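Local coordinates for protein succinate dehydrogenase (Membrane anchor subunit) (Mycolicibacterium smegmatis, PDB 7D6V) that serves as the membrane anchor of the succinate dehydrogenase Sdh1, holds a membrane-embedded Rieske-type iron-sulfur cluster, binds ubiquinone-1 and probably passes electrons to quinone, at residues Pro98-Phe101 with Ile102-Pro105; Tyr157-Tyr160 with Ala161-Ile165; Ser166-Asn169 with Thr170-Ile174; Gly194-Ile197 with Leu198-Tyr202; Cys209-Thr213 with Gly214-Lys218. All blocks are in the same frame, centred on the assembly; numbering follows the deposited sequence.

Interaction 1 (Pro98-Phe101 with Ile102-Pro105); sequences PMAF and ISLP
The amide of L104 bonds to the carbonyl of A100 across this local contact. L104 N lies 3.1 Å from A100 O, and the N-H points almost straight at the oxygen (168°). The donor also sits close to the line of the C=O bond. S103 N reaches the same oxygen more poorly: S103 N to A100 O is 3.3 Å, and this bond is weak. Two successive amides therefore share one carbonyl just where helix 104-112 starts. Before it, P98 to F101 form a type I beta turn, closed by a weak bond from F101 N to P98 O. P105 has no N-H to give to F101 O. Its CD lies against that oxygen instead, as expected of a proline in the first turn of a helix.

Apolar contacts flank the bonds. The F101 side chain takes the position between its backbone N and carbonyl carbon (chi1 66°). The ring then lies beside I102, and both side chains point the same way. I102 CG1 stands over one ring face, 4.1 Å from the F101 ring centroid, in a CH-pi contact. I102 CD1 comes to 3.6 Å from F101 CE1. On the L104 side, L104 CG meets A100 CB at 4.1 Å, and L104 CD1 touches P98 CB at the same distance. Outside the contact, P98 and L104 rest on helix 33-55 through F54 and A53, and F101 leans on V90. A100 O thus ties the turn to the helix start through one good and one weak N-H, and the rest of the joint rests on apolar contacts.

Interaction 2 (Tyr157-Tyr160 with Ala161-Ile165); sequences YFFY and AAVLI
F159 and V163 sit one turn apart on helix 155-175, and their side chains make the main contact here. F159 CG is anti to the backbone N (chi1 163°), and the ring stands out from the helix. V163 CG2, anti to its own carbonyl carbon and beside its N, reaches back to it. This methyl lies over a face of the F159 ring, offset toward the rim. It is 4.1 Å from the F159 ring centroid, a CH-pi contact. F159 CE1 and CZ are each 4.0 Å from V163 CG2.

The backbone below is regular alpha helix. A161 N bonds to Y157 O at 3.0 Å, and A162 N to F158 O at 2.8 Å. V163 N bonds to F159 O at 2.9 Å, and L164 N to Y160 O at 3.1 Å. These i to i+4 bonds are part of a helix that runs past the iron-sulfur cluster. The F159 side chain is about 6 Å from that cluster and also packs on C206 and C209. F158 faces another way, onto A109 and F110 of helix 104-112, about 4 Å from the bound phospholipid.

The two tyrosines lie near each other within 157-160. Y160 CE2 is above one face of the Y157 ring, toward its rim. Y160 leans on V212 of helix 207-215. Y157 packs against I239 of the fumarate reductase iron-sulfur subunit.

Interaction 3 (Ser166-Asn169 with Thr170-Ile174); sequences SLVN and TYDAI
T170 turns its hydroxyl back along the helix to S166. OG1 lies anti to the T170 carbonyl carbon and beside the backbone N (chi1 -44°), and this puts it next to the carbonyl one turn earlier. T170 OG1 donates to S166 O at 2.5 Å, though that length is short and uncertain at this resolution. T170 N bonds to the same S166 O at 2.9 Å. The two donors reach the oxygen from opposite faces of the carbonyl plane, each tilted out of it. S166 O is thus gripped twice by one residue.

D172 folds back in a similar way, with CG anti to its carbonyl carbon (chi1 -85°). Its carboxylate then runs beside V168, both side chains pointing the same way, and D172 OD2 is 4.0 Å from V168 CG1. The other oxygen, OD1, has a weak hydrogen bond to H85 ND1. N169 OD1 has a weak one to S72 OG.

Backbone bonds continue the helix: Y171 N to L167 O is 3.0 Å, D172 N to V168 O is 3.0 Å, and A173 N to N169 O is 2.9 Å. T170 OG1 also accepts a hydrogen bond from W200 NE1 of helix 188-204. Bonding to the carbonyl four residues back is a familiar way for a threonine to satisfy its hydroxyl in alpha helices, including membrane-spanning ones, and 155-175 is probably such a helix.

Interaction 4 (Gly194-Ile197 with Leu198-Tyr202); sequences GNVI and LLWVY
V196 and W200 lie side by side on helix 188-204, their side chains pointing the same way. V196 CG1, anti to the backbone N (chi1 163°), stands out from the helix, and the indole leans back from the next turn to meet it. The five-membered ring makes the contact: V196 CG1 to W200 CD1 is 3.8 Å, and V196 CG1 to W200 NE1 is 4.1 Å. The polar end of the indole, NE1, bonds outward to T170.

N195 and L199 are set differently and cross at a slant. The side-chain amide nitrogen of N195, ND2, touches a methyl of L199: N195 ND2 to L199 CD1 is 3.7 Å. The other end of that amide, OD1, is hydrogen-bonded to T250 OG1 of helix 240-264, and a polar side chain thus packs on leucine inside the protein with its oxygen satisfied.

The backbone is regular. L198 N bonds to G194 O, L199 N to N195 O and W200 N to V196 O, each at 2.9 Å. V201 N bonds to I197 O. Helix 188-204 runs between two neighbours here: V196 and W200 face helix 155-175, N195, L198 and V201 pack on helix 240-264, and Y202, which touches the iron-sulfur cluster, lies nearly parallel to the H240 ring and also reaches F110 and R111 of helix 104-112.

Interaction 5 (Cys209-Thr213 with Gly214-Lys218); sequences CRHVT and GGRLK
H211 and R216 meet side chain to side chain as the helix ends. The touching atoms are the ring's NE2 and CB, the first side-chain carbon of R216: H211 NE2 to R216 CB is 3.3 Å, and H211 CD2 to R216 CB is 3.6 Å. R216 CG lies above one face of the H211 ring, near its rim. The ring and guanidinium planes stand 27° apart. R216 CG sits between the R216 backbone N and carbonyl carbon (chi1 63°), which brings the chain back over the last turn. A bend at chi3 then leads the guanidinium onward. NH1 of R216 forms a salt bridge with D233 of the fumarate reductase iron-sulfur subunit, and H211 packs on the same D233.

Behind these side chains the helix widens. R216 N bonds to H211 O at 3.1 Å, in the carbonyl plane and on a lone pair. G215 N bonds weakly to R210 O at 2.8 Å. Both bonds span five residues instead of four, so helix 207-215 closes with a pi-type turn at 211-213. The two glycines, G214 and G215, carry the backbone through this change.

One turn back, C209 O is held twice. T213 OG1 donates to it at 2.7 Å and T213 N at 2.9 Å, from opposite faces of the carbonyl plane. Farther out, helix 224-237 supplies R226 NE to T213 O and S234 OG to R210 NE. G215 O takes hydrogen bonds from R230 and R138 of the iron-sulfur subunit.

Interactions 2 and 3 are successive stretches of helix 155-175, with centres 13 Å apart. Interaction 4, on helix 188-204, packs along both. It is joined to interaction 3 by T170 OG1 and W200 NE1, 2.8 Å apart, and touches interaction 2 where V163 O meets W200 CH2 at 3.9 Å. Interaction 2 also meets interaction 5, with F159 CZ 3.5 Å from C209 CB, and interaction 1, with I165 CD1 3.9 Å from S103 O. Interactions 2 and 4 come nearest the iron-sulfur cluster, through F159 and Y202. Interactions 1 and 5 lie farthest apart, centres about 31 Å from each other. Interaction 5 faces the iron-sulfur subunit.

Interaction 1 (Pro98-Phe101 with Ile102-Pro105)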
# COMPACT_ATOMS: atom_id res chain seq x y z
N PRO C 98 -2.71 -22.55 -50.93
CA PRO C 98 -1.66 -23.38 -50.34
C PRO C 98 -2.17 -24.79 -50.09
O PRO C 98 -3.36 -25.02 -49.90
CB PRO C 98 -1.33 -22.67 -49.03
CG PRO C 98 -2.56 -21.92 -48.69
CD PRO C 98 -3.21 -21.54 -49.99
N MET C 99 -1.24 -25.75 -50.11
CA MET C 99 -1.62 -27.14 -49.93
C MET C 99 -2.24 -27.40 -48.56
O MET C 99 -2.93 -28.41 -48.39
CB MET C 99 -0.41 -28.05 -50.15
CG MET C 99 -0.34 -28.64 -51.54
SD MET C 99 0.71 -30.09 -51.64
CE MET C 99 0.99 -30.19 -53.40
N ALA C 100 -2.03 -26.51 -47.60
CA ALA C 100 -2.58 -26.62 -46.26
C ALA C 100 -3.57 -25.50 -45.98
O ALA C 100 -3.56 -24.88 -44.91
CB ALA C 100 -1.47 -26.63 -45.21
N PHE C 101 -4.44 -25.21 -46.95
CA PHE C 101 -5.43 -24.16 -46.83
C PHE C 101 -6.49 -24.46 -45.78
O PHE C 101 -7.26 -23.56 -45.43
CB PHE C 101 -6.12 -23.93 -48.18
CG PHE C 101 -6.94 -25.10 -48.64
CD1 PHE C 101 -8.31 -25.12 -48.43
CD2 PHE C 101 -6.35 -26.17 -49.27
CE1 PHE C 101 -9.07 -26.19 -48.85
CE2 PHE C 101 -7.10 -27.25 -49.69
CZ PHE C 101 -8.46 -27.25 -49.48
N ILE C 102 -6.57 -25.69 -45.29
CA ILE C 102 -7.55 -26.03 -44.27
C ILE C 102 -7.13 -25.46 -42.92
O ILE C 102 -7.97 -24.94 -42.17
CB ILE C 102 -7.74 -27.56 -44.21
CG1 ILE C 102 -8.45 -28.05 -45.47
CG2 ILE C 102 -8.51 -27.96 -42.96
CD1 ILE C 102 -9.85 -27.51 -45.63
N SER C 103 -5.84 -25.53 -42.59
CA SER C 103 -5.36 -25.19 -41.26
C SER C 103 -4.65 -23.85 -41.18
O SER C 103 -4.72 -23.21 -40.13
CB SER C 103 -4.41 -26.28 -40.76
OG SER C 103 -3.40 -26.54 -41.71
N LEU C 104 -3.96 -23.43 -42.23
CA LEU C 104 -3.22 -22.17 -42.17
C LEU C 104 -4.09 -20.97 -41.83
O LEU C 104 -3.65 -20.15 -41.00
CB LEU C 104 -2.47 -21.95 -43.49
CG LEU C 104 -1.25 -22.83 -43.74
CD1 LEU C 104 -0.58 -22.45 -45.05
CD2 LEU C 104 -0.26 -22.75 -42.59
N PRO C 105 -5.28 -20.77 -42.42
CA PRO C 105 -6.12 -19.65 -41.97
C PRO C 105 -6.45 -19.70 -40.50
O PRO C 105 -6.41 -18.66 -39.82
CB PRO C 105 -7.37 -19.78 -42.84
CG PRO C 105 -6.93 -20.53 -44.03
CD PRO C 105 -5.89 -21.48 -43.56

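Interaction 2 (Tyr157-Tyr160 with Ala161-Ile165)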
# COMPACT_ATOMS: atom_id res chain seq x y z
N TYR C 157 -12.64 -19.57 -29.94
CA TYR C 157 -13.00 -20.50 -31.01
C TYR C 157 -11.79 -20.87 -31.84
O TYR C 157 -11.63 -22.03 -32.25
CB TYR C 157 -14.11 -19.89 -31.87
CG TYR C 157 -15.41 -19.82 -31.12
CD1 TYR C 157 -16.39 -20.78 -31.29
CD2 TYR C 157 -15.65 -18.80 -30.22
CE1 TYR C 157 -17.57 -20.72 -30.59
CE2 TYR C 157 -16.83 -18.73 -29.52
CZ TYR C 157 -17.78 -19.69 -29.71
OH TYR C 157 -18.96 -19.62 -29.01
N PHE C 158 -10.90 -19.91 -32.09
CA PHE C 158 -9.63 -20.24 -32.71
C PHE C 158 -8.78 -21.09 -31.78
O PHE C 158 -7.95 -21.87 -32.25
CB PHE C 158 -8.90 -18.97 -33.12
CG PHE C 158 -9.65 -18.16 -34.14
CD1 PHE C 158 -9.97 -18.71 -35.37
CD2 PHE C 158 -10.05 -16.87 -33.86
CE1 PHE C 158 -10.67 -17.98 -36.30
CE2 PHE C 158 -10.75 -16.14 -34.79
CZ PHE C 158 -11.05 -16.69 -36.01
N PHE C 159 -8.98 -20.97 -30.47
CA PHE C 159 -8.32 -21.87 -29.53
C PHE C 159 -8.81 -23.30 -29.69
O PHE C 159 -8.02 -24.25 -29.67
CB PHE C 159 -8.53 -21.36 -28.10
CG PHE C 159 -8.25 -22.39 -27.04
CD1 PHE C 159 -6.96 -22.79 -26.77
CD2 PHE C 159 -9.28 -22.95 -26.32
CE1 PHE C 159 -6.70 -23.73 -25.80
CE2 PHE C 159 -9.03 -23.89 -25.35
CZ PHE C 159 -7.74 -24.28 -25.09
N TYR C 160 -10.12 -23.49 -29.85
CA TYR C 160 -10.65 -24.82 -30.11
C TYR C 160 -10.10 -25.38 -31.42
O TYR C 160 -9.70 -26.56 -31.50
CB TYR C 160 -12.18 -24.80 -30.15
CG TYR C 160 -12.84 -24.11 -28.98
CD1 TYR C 160 -12.32 -24.23 -27.70
CD2 TYR C 160 -13.99 -23.35 -29.15
CE1 TYR C 160 -12.93 -23.60 -26.63
CE2 TYR C 160 -14.60 -22.72 -28.09
CZ TYR C 160 -14.06 -22.85 -26.83
OH TYR C 160 -14.66 -22.23 -25.76
N ALA C 161 -10.08 -24.55 -32.46
CA ALA C 161 -9.52 -24.97 -33.74
C ALA C 161 -8.05 -25.35 -33.60
O ALA C 161 -7.58 -26.31 -34.22
CB ALA C 161 -9.70 -23.87 -34.79
N ALA C 162 -7.31 -24.59 -32.80
CA ALA C 162 -5.90 -24.89 -32.57
C ALA C 162 -5.73 -26.19 -31.81
O ALA C 162 -4.75 -26.91 -32.04
CB ALA C 162 -5.24 -23.74 -31.81
N VAL C 163 -6.65 -26.52 -30.90
CA VAL C 163 -6.60 -27.82 -30.24
C VAL C 163 -6.76 -28.94 -31.27
O VAL C 163 -6.02 -29.93 -31.25
CB VAL C 163 -7.68 -27.91 -29.15
CG1 VAL C 163 -7.74 -29.31 -28.58
CG2 VAL C 163 -7.39 -26.91 -28.04
N LEU C 164 -7.71 -28.78 -32.19
CA LEU C 164 -7.88 -29.80 -33.23
C LEU C 164 -6.64 -29.93 -34.11
O LEU C 164 -6.21 -31.04 -34.44
CB LEU C 164 -9.12 -29.49 -34.07
CG LEU C 164 -10.44 -29.36 -33.31
CD1 LEU C 164 -11.60 -29.31 -34.29
CD2 LEU C 164 -10.61 -30.50 -32.33
N ILE C 165 -6.06 -28.79 -34.51
CA ILE C 165 -4.88 -28.82 -35.37
C ILE C 165 -3.69 -29.40 -34.63
O ILE C 165 -2.84 -30.08 -35.23
CB ILE C 165 -4.60 -27.41 -35.91
CG1 ILE C 165 -5.78 -26.92 -36.75
CG2 ILE C 165 -3.33 -27.39 -36.75
CD1 ILE C 165 -5.71 -25.46 -37.12

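Interaction 3 (Ser166-Asn169 with Thr170-Ile174)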
# COMPACT_ATOMS: atom_id res chain seq x y z
N SER C 166 -3.58 -29.15 -33.32
CA SER C 166 -2.54 -29.79 -32.52
C SER C 166 -2.72 -31.30 -32.48
O SER C 166 -1.73 -32.04 -32.50
CB SER C 166 -2.54 -29.21 -31.11
OG SER C 166 -1.93 -27.93 -31.08
N LEU C 167 -3.96 -31.77 -32.41
CA LEU C 167 -4.19 -33.21 -32.49
C LEU C 167 -3.74 -33.76 -33.84
O LEU C 167 -3.15 -34.85 -33.92
CB LEU C 167 -5.66 -33.52 -32.24
CG LEU C 167 -6.11 -33.35 -30.79
CD1 LEU C 167 -7.62 -33.40 -30.68
CD2 LEU C 167 -5.47 -34.41 -29.91
N VAL C 168 -4.01 -33.03 -34.92
CA VAL C 168 -3.58 -33.47 -36.24
C VAL C 168 -2.06 -33.54 -36.32
O VAL C 168 -1.49 -34.51 -36.85
CB VAL C 168 -4.17 -32.55 -37.33
CG1 VAL C 168 -3.41 -32.70 -38.63
CG2 VAL C 168 -5.64 -32.84 -37.53
N ASN C 169 -1.38 -32.52 -35.79
CA ASN C 169 0.08 -32.53 -35.78
C ASN C 169 0.64 -33.64 -34.90
O ASN C 169 1.69 -34.20 -35.21
CB ASN C 169 0.60 -31.17 -35.31
CG ASN C 169 0.36 -30.08 -36.32
OD1 ASN C 169 0.20 -30.34 -37.51
ND2 ASN C 169 0.32 -28.84 -35.86
N THR C 170 -0.04 -33.96 -33.80
CA THR C 170 0.38 -35.09 -32.97
C THR C 170 0.27 -36.40 -33.74
O THR C 170 1.15 -37.26 -33.64
CB THR C 170 -0.46 -35.14 -31.70
OG1 THR C 170 -0.58 -33.82 -31.16
CG2 THR C 170 0.20 -36.04 -30.67
N TYR C 171 -0.80 -36.57 -34.50
CA TYR C 171 -0.92 -37.75 -35.34
C TYR C 171 0.22 -37.82 -36.35
O TYR C 171 0.81 -38.89 -36.57
CB TYR C 171 -2.27 -37.77 -36.05
CG TYR C 171 -2.44 -38.94 -36.98
CD1 TYR C 171 -2.88 -40.17 -36.51
CD2 TYR C 171 -2.16 -38.83 -38.33
CE1 TYR C 171 -3.03 -41.24 -37.35
CE2 TYR C 171 -2.30 -39.90 -39.18
CZ TYR C 171 -2.74 -41.10 -38.69
OH TYR C 171 -2.89 -42.17 -39.54
N ASP C 172 0.54 -36.68 -36.98
CA ASP C 172 1.65 -36.63 -37.92
C ASP C 172 2.96 -37.05 -37.27
O ASP C 172 3.71 -37.87 -37.81
CB ASP C 172 1.77 -35.22 -38.50
CG ASP C 172 0.86 -35.00 -39.68
OD1 ASP C 172 0.74 -35.90 -40.52
OD2 ASP C 172 0.25 -33.91 -39.77
N ALA C 173 3.24 -36.50 -36.09
CA ALA C 173 4.48 -36.82 -35.39
C ALA C 173 4.54 -38.29 -35.01
O ALA C 173 5.59 -38.92 -35.11
CB ALA C 173 4.62 -35.95 -34.14
N ILE C 174 3.41 -38.86 -34.58
CA ILE C 174 3.40 -40.27 -34.20
C ILE C 174 3.66 -41.15 -35.42
O ILE C 174 4.42 -42.12 -35.35
CB ILE C 174 2.08 -40.63 -33.50
CG1 ILE C 174 2.02 -39.98 -32.13
CG2 ILE C 174 1.94 -42.14 -33.38
CD1 ILE C 174 0.69 -40.12 -31.44

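Interaction 4 (Gly194-Ile197 with Leu198-Tyr202)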
# COMPACT_ATOMS: atom_id res chain seq x y z
N GLY C 194 9.68 -32.67 -30.59
CA GLY C 194 9.91 -31.48 -29.79
C GLY C 194 9.01 -30.34 -30.22
O GLY C 194 8.45 -29.63 -29.37
N ASN C 195 8.85 -30.15 -31.53
CA ASN C 195 7.98 -29.09 -32.02
C ASN C 195 6.54 -29.32 -31.59
O ASN C 195 5.85 -28.38 -31.17
CB ASN C 195 8.08 -28.99 -33.54
CG ASN C 195 7.25 -27.87 -34.11
OD1 ASN C 195 7.42 -26.71 -33.74
ND2 ASN C 195 6.34 -28.20 -35.02
N VAL C 196 6.06 -30.56 -31.68
CA VAL C 196 4.69 -30.87 -31.28
C VAL C 196 4.49 -30.63 -29.79
O VAL C 196 3.47 -30.07 -29.38
CB VAL C 196 4.34 -32.32 -31.69
CG1 VAL C 196 3.11 -32.80 -30.95
CG2 VAL C 196 4.13 -32.40 -33.18
N ILE C 197 5.45 -31.06 -28.97
CA ILE C 197 5.34 -30.85 -27.53
C ILE C 197 5.30 -29.36 -27.20
O ILE C 197 4.48 -28.91 -26.39
CB ILE C 197 6.50 -31.55 -26.80
CG1 ILE C 197 6.34 -33.07 -26.88
CG2 ILE C 197 6.59 -31.10 -25.36
CD1 ILE C 197 7.55 -33.83 -26.42
N LEU C 198 6.17 -28.57 -27.83
CA LEU C 198 6.20 -27.14 -27.55
C LEU C 198 4.93 -26.45 -28.04
O LEU C 198 4.44 -25.51 -27.41
CB LEU C 198 7.44 -26.51 -28.16
CG LEU C 198 8.72 -26.81 -27.36
CD1 LEU C 198 9.95 -26.37 -28.12
CD2 LEU C 198 8.65 -26.15 -26.00
N LEU C 199 4.39 -26.90 -29.18
CA LEU C 199 3.12 -26.37 -29.65
C LEU C 199 2.00 -26.67 -28.67
O LEU C 199 1.13 -25.83 -28.42
CB LEU C 199 2.78 -26.94 -31.03
CG LEU C 199 3.54 -26.36 -32.22
CD1 LEU C 199 3.13 -27.07 -33.49
CD2 LEU C 199 3.29 -24.87 -32.33
N TRP C 200 1.99 -27.88 -28.10
CA TRP C 200 1.00 -28.21 -27.08
C TRP C 200 1.15 -27.31 -25.86
O TRP C 200 0.15 -26.87 -25.29
CB TRP C 200 1.12 -29.68 -26.68
CG TRP C 200 0.27 -30.60 -27.49
CD1 TRP C 200 0.70 -31.66 -28.22
CD2 TRP C 200 -1.15 -30.56 -27.63
NE1 TRP C 200 -0.37 -32.28 -28.82
CE2 TRP C 200 -1.52 -31.63 -28.47
CE3 TRP C 200 -2.15 -29.73 -27.12
CZ2 TRP C 200 -2.84 -31.88 -28.82
CZ3 TRP C 200 -3.46 -29.98 -27.47
CH2 TRP C 200 -3.79 -31.05 -28.31
N VAL C 201 2.39 -27.05 -25.45
CA VAL C 201 2.61 -26.18 -24.30
C VAL C 201 2.07 -24.78 -24.58
O VAL C 201 1.39 -24.18 -23.74
CB VAL C 201 4.11 -26.14 -23.94
CG1 VAL C 201 4.37 -25.11 -22.85
CG2 VAL C 201 4.58 -27.51 -23.50
N TYR C 202 2.36 -24.25 -25.77
CA TYR C 202 1.87 -22.92 -26.12
C TYR C 202 0.35 -22.88 -26.19
O TYR C 202 -0.28 -21.92 -25.73
CB TYR C 202 2.47 -22.48 -27.45
CG TYR C 202 1.83 -21.24 -28.02
CD1 TYR C 202 1.97 -20.01 -27.37
CD2 TYR C 202 1.10 -21.28 -29.19
CE1 TYR C 202 1.39 -18.87 -27.88
CE2 TYR C 202 0.52 -20.15 -29.70
CZ TYR C 202 0.66 -18.95 -29.05
OH TYR C 202 0.08 -17.81 -29.56

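Interaction 5 (Cys209-Thr213 with Gly214-Lys218)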
# COMPACT_ATOMS: atom_id res chain seq x y z
N CYS C 209 -7.73 -20.70 -22.58
CA CYS C 209 -7.70 -21.99 -21.90
C CYS C 209 -7.79 -21.82 -20.39
O CYS C 209 -8.49 -22.57 -19.71
CB CYS C 209 -6.44 -22.75 -22.28
SG CYS C 209 -6.28 -24.37 -21.50
N ARG C 210 -7.08 -20.82 -19.85
CA ARG C 210 -7.14 -20.54 -18.42
C ARG C 210 -8.56 -20.20 -17.99
O ARG C 210 -9.02 -20.64 -16.93
CB ARG C 210 -6.18 -19.40 -18.09
CG ARG C 210 -5.87 -19.25 -16.62
CD ARG C 210 -5.06 -17.99 -16.39
NE ARG C 210 -4.77 -17.77 -14.98
CZ ARG C 210 -4.44 -16.60 -14.46
NH1 ARG C 210 -4.37 -15.53 -15.24
NH2 ARG C 210 -4.19 -16.48 -13.17
N HIS C 211 -9.25 -19.40 -18.79
CA HIS C 211 -10.63 -19.03 -18.48
C HIS C 211 -11.56 -20.24 -18.58
O HIS C 211 -12.41 -20.45 -17.70
CB HIS C 211 -11.08 -17.92 -19.42
CG HIS C 211 -12.52 -17.55 -19.28
ND1 HIS C 211 -13.47 -17.94 -20.20
CD2 HIS C 211 -13.17 -16.82 -18.34
CE1 HIS C 211 -14.65 -17.47 -19.83
NE2 HIS C 211 -14.50 -16.79 -18.71
N VAL C 212 -11.41 -21.04 -19.63
CA VAL C 212 -12.35 -22.14 -19.87
C VAL C 212 -12.18 -23.24 -18.84
O VAL C 212 -13.16 -23.83 -18.38
CB VAL C 212 -12.18 -22.66 -21.31
CG1 VAL C 212 -12.81 -24.02 -21.47
CG2 VAL C 212 -12.79 -21.69 -22.29
N THR C 213 -10.93 -23.54 -18.45
CA THR C 213 -10.70 -24.65 -17.53
C THR C 213 -11.27 -24.36 -16.15
O THR C 213 -12.17 -25.07 -15.68
CB THR C 213 -9.20 -24.95 -17.45
OG1 THR C 213 -8.47 -23.73 -17.31
CG2 THR C 213 -8.74 -25.68 -18.70
N GLY C 214 -10.76 -23.33 -15.48
CA GLY C 214 -11.34 -22.95 -14.21
C GLY C 214 -11.34 -21.47 -13.91
O GLY C 214 -11.72 -21.05 -12.81
N GLY C 215 -10.94 -20.65 -14.88
CA GLY C 215 -10.83 -19.22 -14.64
C GLY C 215 -12.16 -18.54 -14.40
O GLY C 215 -12.24 -17.58 -13.63
N ARG C 216 -13.22 -19.03 -15.04
CA ARG C 216 -14.54 -18.44 -14.93
C ARG C 216 -15.32 -18.92 -13.71
O ARG C 216 -16.45 -18.47 -13.51
CB ARG C 216 -15.35 -18.74 -16.19
CG ARG C 216 -15.61 -20.21 -16.41
CD ARG C 216 -16.39 -20.45 -17.68
NE ARG C 216 -17.75 -19.93 -17.57
CZ ARG C 216 -18.56 -19.74 -18.61
NH1 ARG C 216 -18.16 -20.05 -19.83
NH2 ARG C 216 -19.78 -19.26 -18.41
N LEU C 217 -14.75 -19.81 -12.91
CA LEU C 217 -15.43 -20.30 -11.72
C LEU C 217 -15.33 -19.28 -10.59
O LEU C 217 -14.45 -18.42 -10.57
CB LEU C 217 -14.85 -21.64 -11.27
CG LEU C 217 -15.19 -22.85 -12.13
CD1 LEU C 217 -14.27 -24.01 -11.81
CD2 LEU C 217 -16.64 -23.26 -11.94
N LYS C 218 -16.26 -19.39 -9.64
CA LYS C 218 -16.24 -18.55 -8.44
C LYS C 218 -15.70 -19.29 -7.23
O LYS C 218 -14.79 -18.79 -6.55
CB LYS C 218 -17.64 -18.01 -8.14
CG LYS C 218 -17.68 -17.10 -6.92
CD LYS C 218 -19.07 -16.57 -6.64
CE LYS C 218 -19.44 -15.45 -7.59
NZ LYS C 218 -18.64 -14.23 -7.33